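Local coordinates for enterobactin synthetase component F-related protein (Vibrio cholerae serotype O1, PDB 4OXI) that is an adenylation-domain enzyme that holds glycyl-adenosine-5'-phosphate and probably uses ATP to activate glycine in an LPS modification pathway linked to antimicrobial peptide resistance, at residues His93-Gln98 with His170-Pro175; Arg157-Leu162 with Glu180-Gln185. One frame throughout, in Å; residues are numbered along the deposited sequence.

How the contacts relate
Both contacts belong to one parallel five-stranded sheet and the helices that pack on it. Their centres lie about 16 Å apart. Strand 170-173 supplies the second segment of contact 1. In the chain it runs between helix 155-164 and helix 180-185, the two helices of contact 2, and the segments of the two contacts alternate along the sequence. The strand joins them through Ile171: Ile171 CG2 packs 3.8 Å from Leu158 CD2, and Ile171 CD1 lies 4.1 Å from Leu162 CD2. Tyr172, the next residue, serves contact 1. The residues that line the glycyl-adenosine-5'-phosphate pocket fall between 266 and 477, so none comes from these segments.

Contact 1 (His93-Gln98 with His170-Pro175); sequences HLQGVQ and HIYALP
Tyr172 meets Gln95 and Val97 with its phenol oxygen. The closest atom to Tyr172 OH is Gln95 CG at 3.4 Å. Gln95 NE2 stands farther from Tyr172 OH, at 3.8 Å, and the contact is van der Waals packing. Gln95 CG stands beside the backbone N (chi1 -75°), and the chain bends at chi2 (-69°). This bend lays CB, CG and the amide alongside the phenol oxygen. The amide and ring planes are 62° apart, so the two groups do not stack. The Val97 and Tyr172 side chains run antiparallel past one another, and only Val97 CG2 comes close to Tyr172 OH, at 4.0 Å. Gln95 NE2 also comes obliquely to the His170 ring, 4.4 Å from His170 ND1. His170 ND1 is hydrogen-bonded to His192 NE2.

Gly96 makes the turn between the two touching residues. It has positive phi and closes helix 78-95 with a Schellman motif, after which the chain leads into strand 99-102. His192, on the neighbouring strand 190-193, stacks on the Tyr172 ring, and Trp92 meets that ring edge-to-face. The contact therefore ties the C-terminal end of helix 78-95 to strand 170-173, beside strands 147-149 and 190-193 of the parallel sheet.

Contact 2 (Arg157-Leu162 with Glu180-Gln185); sequences RLSSLL and EPLRQQ
The helices of two successive beta-alpha-beta crossovers meet here. Helix 155-164 joins strand 147-149 to strand 170-173, and the short helix 180-185 lies between strand 170-173 and strand 190-193. The three strands are parallel neighbours in the sheet. The helices approach through Leu182: Leu182 CA and Ser159 CA are 7.5 Å apart, the nearest such pair.

Leu182 reaches across with both methyl groups. Leu182 CD2 comes 3.9 Å from Ser159 CB and 4.2 Å from Ser159 OG. Leu182 CD1 lies 4.2 Å from Leu158 CD2. With chi1 at -75° the branch end of Leu182 is carried toward helix 155-164, where its two methyls part between the serine and the leucine one residue earlier. Phe191, on strand 190-193, touches Leu158, Leu162 and Leu182 and so packs against both helices.

Ser159 OG is hydrogen-bonded to Tyr186 OH, just past the end of helix 180-185. This polar link adds to the apolar one beside it. Within helix 180-185, Arg183 NE forms a salt bridge of 2.7 Å with Glu180 OE2. The nitrogen meets the oxygen from above the carboxylate plane, 46° out of it. Arg183 leaves its helix away from helix 155-164, and Arg183 NH1 is hydrogen-bonded to Phe191 O.

Charge and apolar packing are therefore kept apart. The ion pair lies within helix 180-185. Direct contact between the segments rests on van der Waals packing of the two Leu182 methyls against Leu158 CD2 and the Ser159 side chain, and the surface buried on both sides together is small, 144 Å².

Contact 1 (His93-Gln98 with His170-Pro175)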
ATOM      1  N   HIS A  93      12.319  21.571  -6.751  1.00 19.37           N
ATOM      2  CA  HIS A  93      12.271  22.071  -8.128  1.00 24.74           C
ATOM      3  C   HIS A  93      13.554  22.809  -8.507  1.00 27.36           C
ATOM      4  O   HIS A  93      14.115  22.582  -9.584  1.00 25.38           O
ATOM      5  CB  HIS A  93      11.082  23.013  -8.324  1.00 21.40           C
ATOM      6  CG  HIS A  93       9.777  22.301  -8.480  1.00 27.43           C
ATOM      7  ND1 HIS A  93       8.573  22.968  -8.548  1.00 28.75           N
ATOM      8  CD2 HIS A  93       9.488  20.982  -8.582  1.00 26.94           C
ATOM      9  CE1 HIS A  93       7.596  22.088  -8.692  1.00 28.79           C
ATOM     10  NE2 HIS A  93       8.122  20.877  -8.712  1.00 27.81           N
ATOM     11  N   LEU A  94      14.012  23.690  -7.620  1.00 23.38           N
ATOM     12  CA  LEU A  94      15.235  24.446  -7.857  1.00 23.70           C
ATOM     13  C   LEU A  94      16.445  23.531  -7.871  1.00 24.08           C
ATOM     14  O   LEU A  94      17.438  23.823  -8.536  1.00 25.61           O
ATOM     15  CB  LEU A  94      15.411  25.525  -6.789  1.00 22.31           C
ATOM     16  CG  LEU A  94      14.265  26.535  -6.761  1.00 25.03           C
ATOM     17  CD1 LEU A  94      14.558  27.609  -5.730  1.00 23.74           C
ATOM     18  CD2 LEU A  94      14.056  27.170  -8.133  1.00 24.47           C
ATOM     19  N   GLN A  95      16.370  22.426  -7.136  1.00 24.32           N
ATOM     20  CA  GLN A  95      17.448  21.435  -7.118  1.00 21.95           C
ATOM     21  C   GLN A  95      17.373  20.492  -8.313  1.00 21.34           C
ATOM     22  O   GLN A  95      18.308  19.748  -8.570  1.00 23.04           O
ATOM     23  CB  GLN A  95      17.386  20.599  -5.832  1.00 23.85           C
ATOM     24  CG  GLN A  95      17.877  21.325  -4.584  1.00 24.84           C
ATOM     25  CD  GLN A  95      19.375  21.559  -4.623  1.00 25.49           C
ATOM     26  OE1 GLN A  95      19.833  22.672  -4.866  1.00 28.54           O
ATOM     27  NE2 GLN A  95      20.142  20.507  -4.402  1.00 24.65           N
ATOM     28  N   GLY A  96      16.260  20.507  -9.034  1.00 22.66           N
ATOM     29  CA  GLY A  96      16.088  19.580 -10.145  1.00 22.73           C
ATOM     30  C   GLY A  96      15.913  18.141  -9.691  1.00 26.69           C
ATOM     31  O   GLY A  96      16.330  17.207 -10.377  1.00 28.46           O
ATOM     32  N   VAL A  97      15.302  17.977  -8.519  1.00 25.95           N
ATOM     33  CA  VAL A  97      14.985  16.674  -7.962  1.00 26.72           C
ATOM     34  C   VAL A  97      13.691  16.197  -8.574  1.00 24.10           C
ATOM     35  O   VAL A  97      12.733  16.962  -8.642  1.00 27.33           O
ATOM     36  CB  VAL A  97      14.790  16.785  -6.430  1.00 26.95           C
ATOM     37  CG1 VAL A  97      14.276  15.483  -5.854  1.00 25.01           C
ATOM     38  CG2 VAL A  97      16.100  17.160  -5.764  1.00 23.50           C
ATOM     39  N   GLN A  98      13.645  14.939  -9.010  1.00 23.51           N
ATOM     40  CA  GLN A  98      12.386  14.350  -9.478  1.00 22.66           C
ATOM     41  C   GLN A  98      11.886  13.258  -8.527  1.00 24.27           C
ATOM     42  O   GLN A  98      10.681  13.135  -8.283  1.00 24.04           O
ATOM     43  CB  GLN A  98      12.533  13.777 -10.895  1.00 24.00           C
ATOM     44  CG  GLN A  98      11.311  12.945 -11.343  1.00 25.30           C
ATOM     45  CD  GLN A  98      10.022  13.766 -11.432  1.00 26.57           C
ATOM     46  OE1 GLN A  98      10.044  14.933 -11.829  1.00 30.37           O
ATOM     47  NE2 GLN A  98       8.890  13.156 -11.060  1.00 22.42           N
ATOM     48  N   HIS A 170      21.550  13.393  -0.919  1.00 22.53           N
ATOM     49  CA  HIS A 170      21.006  14.675  -0.499  1.00 23.83           C
ATOM     50  C   HIS A 170      19.873  14.465   0.496  1.00 24.17           C
ATOM     51  O   HIS A 170      18.820  13.890   0.168  1.00 23.41           O
ATOM     52  CB  HIS A 170      20.572  15.476  -1.719  1.00 22.76           C
ATOM     53  CG  HIS A 170      21.724  15.895  -2.579  1.00 26.95           C
ATOM     54  ND1 HIS A 170      22.312  17.140  -2.480  1.00 23.86           N
ATOM     55  CD2 HIS A 170      22.427  15.217  -3.521  1.00 22.10           C
ATOM     56  CE1 HIS A 170      23.316  17.216  -3.337  1.00 24.36           C
ATOM     57  NE2 HIS A 170      23.401  16.067  -3.985  1.00 26.18           N
ATOM     58  N   ILE A 171      20.126  14.908   1.724  1.00 23.72           N
ATOM     59  CA  ILE A 171      19.276  14.619   2.865  1.00 19.75           C
ATOM     60  C   ILE A 171      18.411  15.831   3.175  1.00 24.38           C
ATOM     61  O   ILE A 171      18.930  16.942   3.317  1.00 21.85           O
ATOM     62  CB  ILE A 171      20.136  14.317   4.089  1.00 23.45           C
ATOM     63  CG1 ILE A 171      21.190  13.265   3.747  1.00 19.87           C
ATOM     64  CG2 ILE A 171      19.277  13.876   5.262  1.00 21.46           C
ATOM     65  CD1 ILE A 171      20.614  11.948   3.274  1.00 25.26           C
ATOM     66  N   TYR A 172      17.095  15.626   3.278  1.00 20.90           N
ATOM     67  CA  TYR A 172      16.193  16.731   3.547  1.00 20.44           C
ATOM     68  C   TYR A 172      15.519  16.550   4.888  1.00 21.29           C
ATOM     69  O   TYR A 172      15.193  15.431   5.273  1.00 22.84           O
ATOM     70  CB  TYR A 172      15.149  16.867   2.435  1.00 21.37           C
ATOM     71  CG  TYR A 172      15.753  17.354   1.147  1.00 22.89           C
ATOM     72  CD1 TYR A 172      15.770  18.706   0.832  1.00 25.93           C
ATOM     73  CD2 TYR A 172      16.339  16.465   0.253  1.00 22.98           C
ATOM     74  CE1 TYR A 172      16.345  19.162  -0.344  1.00 20.16           C
ATOM     75  CE2 TYR A 172      16.910  16.911  -0.922  1.00 26.37           C
ATOM     76  CZ  TYR A 172      16.913  18.259  -1.209  1.00 22.57           C
ATOM     77  OH  TYR A 172      17.481  18.697  -2.388  1.00 24.95           O
ATOM     78  N   ALA A 173      15.305  17.649   5.601  1.00 22.80           N
ATOM     79  CA  ALA A 173      14.605  17.594   6.880  1.00 22.53           C
ATOM     80  C   ALA A 173      13.958  18.937   7.180  1.00 26.01           C
ATOM     81  O   ALA A 173      14.416  19.969   6.691  1.00 29.19           O
ATOM     82  CB  ALA A 173      15.568  17.200   7.991  1.00 20.39           C
ATOM     83  N   LEU A 174      12.884  18.924   7.968  1.00 26.65           N
ATOM     84  CA  LEU A 174      12.265  20.163   8.434  1.00 29.49           C
ATOM     85  C   LEU A 174      13.186  20.832   9.476  1.00 29.28           C
ATOM     86  O   LEU A 174      14.069  20.171  10.026  1.00 29.04           O
ATOM     87  CB  LEU A 174      10.875  19.865   9.005  1.00 30.79           C
ATOM     88  CG  LEU A 174       9.906  19.222   8.006  1.00 31.98           C
ATOM     89  CD1 LEU A 174       8.665  18.703   8.715  1.00 27.32           C
ATOM     90  CD2 LEU A 174       9.529  20.200   6.899  1.00 25.99           C
ATOM     91  N   PRO A 175      13.009  22.146   9.722  1.00 29.52           N
ATOM     92  CA  PRO A 175      13.973  22.887  10.551  1.00 33.87           C
ATOM     93  C   PRO A 175      14.080  22.431  12.004  1.00 32.71           C
ATOM     94  O   PRO A 175      15.029  22.821  12.678  1.00 37.28           O
ATOM     95  CB  PRO A 175      13.442  24.325  10.506  1.00 31.35           C
ATOM     96  CG  PRO A 175      12.707  24.412   9.235  1.00 30.69           C
ATOM     97  CD  PRO A 175      12.043  23.056   9.083  1.00 31.09           C
TER

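Contact 2 (Arg157-Leu162 with Glu180-Gln185)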
ATOM      1  N   ARG A 157      19.264   5.321  11.800  1.00 27.63           N
ATOM      2  CA  ARG A 157      19.278   4.493  10.590  1.00 25.47           C
ATOM      3  C   ARG A 157      19.953   5.220   9.437  1.00 27.66           C
ATOM      4  O   ARG A 157      20.642   4.609   8.609  1.00 27.23           O
ATOM      5  CB  ARG A 157      17.862   4.111  10.160  1.00 26.53           C
ATOM      6  CG  ARG A 157      17.195   3.066  11.025  1.00 27.17           C
ATOM      7  CD  ARG A 157      15.748   2.941  10.620  1.00 23.88           C
ATOM      8  NE  ARG A 157      15.595   2.218   9.359  1.00 25.08           N
ATOM      9  CZ  ARG A 157      14.596   2.414   8.510  1.00 24.09           C
ATOM     10  NH1 ARG A 157      13.681   3.353   8.757  1.00 21.29           N
ATOM     11  NH2 ARG A 157      14.510   1.677   7.415  1.00 21.79           N
ATOM     12  N   LEU A 158      19.731   6.529   9.363  1.00 25.62           N
ATOM     13  CA  LEU A 158      20.356   7.331   8.319  1.00 30.72           C
ATOM     14  C   LEU A 158      21.873   7.258   8.436  1.00 27.95           C
ATOM     15  O   LEU A 158      22.574   7.047   7.443  1.00 26.83           O
ATOM     16  CB  LEU A 158      19.905   8.787   8.413  1.00 27.97           C
ATOM     17  CG  LEU A 158      20.663   9.689   7.444  1.00 30.46           C
ATOM     18  CD1 LEU A 158      20.347   9.280   6.003  1.00 25.56           C
ATOM     19  CD2 LEU A 158      20.330  11.157   7.693  1.00 21.84           C
ATOM     20  N   SER A 159      22.378   7.422   9.657  1.00 26.20           N
ATOM     21  CA  SER A 159      23.826   7.362   9.881  1.00 29.91           C
ATOM     22  C   SER A 159      24.473   6.073   9.358  1.00 28.16           C
ATOM     23  O   SER A 159      25.520   6.138   8.712  1.00 29.05           O
ATOM     24  CB  SER A 159      24.163   7.579  11.351  1.00 33.04           C
ATOM     25  OG  SER A 159      25.556   7.445  11.546  1.00 44.02           O
ATOM     26  N   SER A 160      23.854   4.913   9.600  1.00 29.53           N
ATOM     27  CA  SER A 160      24.372   3.646   9.050  1.00 27.03           C
ATOM     28  C   SER A 160      24.399   3.671   7.519  1.00 31.56           C
ATOM     29  O   SER A 160      25.321   3.144   6.896  1.00 30.33           O
ATOM     30  CB  SER A 160      23.530   2.453   9.510  1.00 26.07           C
ATOM     31  OG  SER A 160      23.290   2.494  10.902  1.00 40.16           O
ATOM     32  N   LEU A 161      23.382   4.280   6.912  1.00 29.55           N
ATOM     33  CA  LEU A 161      23.333   4.390   5.457  1.00 31.68           C
ATOM     34  C   LEU A 161      24.451   5.284   4.957  1.00 28.18           C
ATOM     35  O   LEU A 161      25.133   4.954   4.000  1.00 27.67           O
ATOM     36  CB  LEU A 161      21.983   4.954   4.986  1.00 29.17           C
ATOM     37  CG  LEU A 161      21.846   5.115   3.466  1.00 31.29           C
ATOM     38  CD1 LEU A 161      21.975   3.758   2.814  1.00 25.18           C
ATOM     39  CD2 LEU A 161      20.514   5.776   3.068  1.00 22.07           C
ATOM     40  N   LEU A 162      24.617   6.436   5.591  1.00 30.14           N
ATOM     41  CA  LEU A 162      25.590   7.416   5.114  1.00 31.20           C
ATOM     42  C   LEU A 162      26.997   6.857   5.232  1.00 33.52           C
ATOM     43  O   LEU A 162      27.868   7.150   4.417  1.00 34.66           O
ATOM     44  CB  LEU A 162      25.472   8.719   5.905  1.00 28.24           C
ATOM     45  CG  LEU A 162      24.152   9.461   5.689  1.00 31.22           C
ATOM     46  CD1 LEU A 162      24.145  10.765   6.445  1.00 29.90           C
ATOM     47  CD2 LEU A 162      23.928   9.702   4.206  1.00 28.22           C
ATOM     48  N   GLU A 180      23.124  19.175  12.142  1.00 37.65           N
ATOM     49  CA  GLU A 180      24.491  19.688  12.269  1.00 39.19           C
ATOM     50  C   GLU A 180      25.570  18.656  12.591  1.00 35.30           C
ATOM     51  O   GLU A 180      26.593  18.631  11.917  1.00 37.83           O
ATOM     52  CB  GLU A 180      24.563  20.877  13.232  1.00 43.59           C
ATOM     53  CG  GLU A 180      24.327  22.213  12.548  1.00 46.73           C
ATOM     54  CD  GLU A 180      25.245  22.426  11.344  1.00 58.69           C
ATOM     55  OE1 GLU A 180      26.474  22.172  11.453  1.00 54.54           O
ATOM     56  OE2 GLU A 180      24.727  22.849  10.284  1.00 56.26           O
ATOM     57  N   PRO A 181      25.351  17.796  13.604  1.00 35.80           N
ATOM     58  CA  PRO A 181      26.393  16.788  13.843  1.00 32.92           C
ATOM     59  C   PRO A 181      26.615  15.859  12.650  1.00 36.06           C
ATOM     60  O   PRO A 181      27.768  15.536  12.344  1.00 38.36           O
ATOM     61  CB  PRO A 181      25.845  15.988  15.027  1.00 33.33           C
ATOM     62  CG  PRO A 181      24.953  16.938  15.740  1.00 35.49           C
ATOM     63  CD  PRO A 181      24.315  17.770  14.654  1.00 37.15           C
ATOM     64  N   LEU A 182      25.545  15.425  11.988  1.00 34.39           N
ATOM     65  CA  LEU A 182      25.707  14.511  10.865  1.00 33.30           C
ATOM     66  C   LEU A 182      26.324  15.266   9.701  1.00 25.21           C
ATOM     67  O   LEU A 182      27.119  14.706   8.951  1.00 26.13           O
ATOM     68  CB  LEU A 182      24.385  13.856  10.466  1.00 29.89           C
ATOM     69  CG  LEU A 182      23.870  12.758  11.397  1.00 34.16           C
ATOM     70  CD1 LEU A 182      22.409  12.495  11.137  1.00 36.79           C
ATOM     71  CD2 LEU A 182      24.640  11.492  11.193  1.00 29.77           C
ATOM     72  N   ARG A 183      25.984  16.545   9.575  1.00 31.85           N
ATOM     73  CA  ARG A 183      26.547  17.380   8.515  1.00 31.29           C
ATOM     74  C   ARG A 183      28.069  17.424   8.604  1.00 34.09           C
ATOM     75  O   ARG A 183      28.764  17.363   7.585  1.00 33.73           O
ATOM     76  CB  ARG A 183      26.009  18.803   8.587  1.00 32.76           C
ATOM     77  CG  ARG A 183      26.591  19.689   7.498  1.00 34.59           C
ATOM     78  CD  ARG A 183      26.305  21.169   7.718  1.00 40.75           C
ATOM     79  NE  ARG A 183      24.897  21.458   7.972  1.00 44.66           N
ATOM     80  CZ  ARG A 183      23.971  21.563   7.026  1.00 36.03           C
ATOM     81  NH1 ARG A 183      24.287  21.370   5.753  1.00 41.61           N
ATOM     82  NH2 ARG A 183      22.724  21.850   7.354  1.00 41.20           N
ATOM     83  N   GLN A 184      28.571  17.528   9.832  1.00 34.88           N
ATOM     84  CA  GLN A 184      30.004  17.623  10.094  1.00 37.70           C
ATOM     85  C   GLN A 184      30.647  16.265   9.924  1.00 34.73           C
ATOM     86  O   GLN A 184      31.755  16.145   9.403  1.00 36.05           O
ATOM     87  CB  GLN A 184      30.255  18.114  11.525  1.00 37.92           C
ATOM     88  CG  GLN A 184      29.788  19.538  11.806  1.00 41.20           C
ATOM     89  CD  GLN A 184      30.472  20.562  10.923  1.00 50.60           C
ATOM     90  OE1 GLN A 184      31.580  20.336  10.432  1.00 56.34           O
ATOM     91  NE2 GLN A 184      29.815  21.696  10.714  1.00 52.31           N
ATOM     92  N   GLN A 185      29.946  15.235  10.369  1.00 32.12           N
ATOM     93  CA  GLN A 185      30.484  13.895  10.279  1.00 31.28           C
ATOM     94  C   GLN A 185      30.519  13.354   8.847  1.00 29.75           C
ATOM     95  O   GLN A 185      31.410  12.573   8.503  1.00 37.43           O
ATOM     96  CB  GLN A 185      29.710  12.950  11.202  1.00 29.84           C
ATOM     97  CG  GLN A 185      30.205  11.510  11.157  1.00 32.95           C
ATOM     98  CD  GLN A 185      29.380  10.588  12.038  1.00 44.08           C
ATOM     99  OE1 GLN A 185      28.418  11.020  12.685  1.00 38.38           O
ATOM    100  NE2 GLN A 185      29.751   9.310  12.068  1.00 41.62           N
TER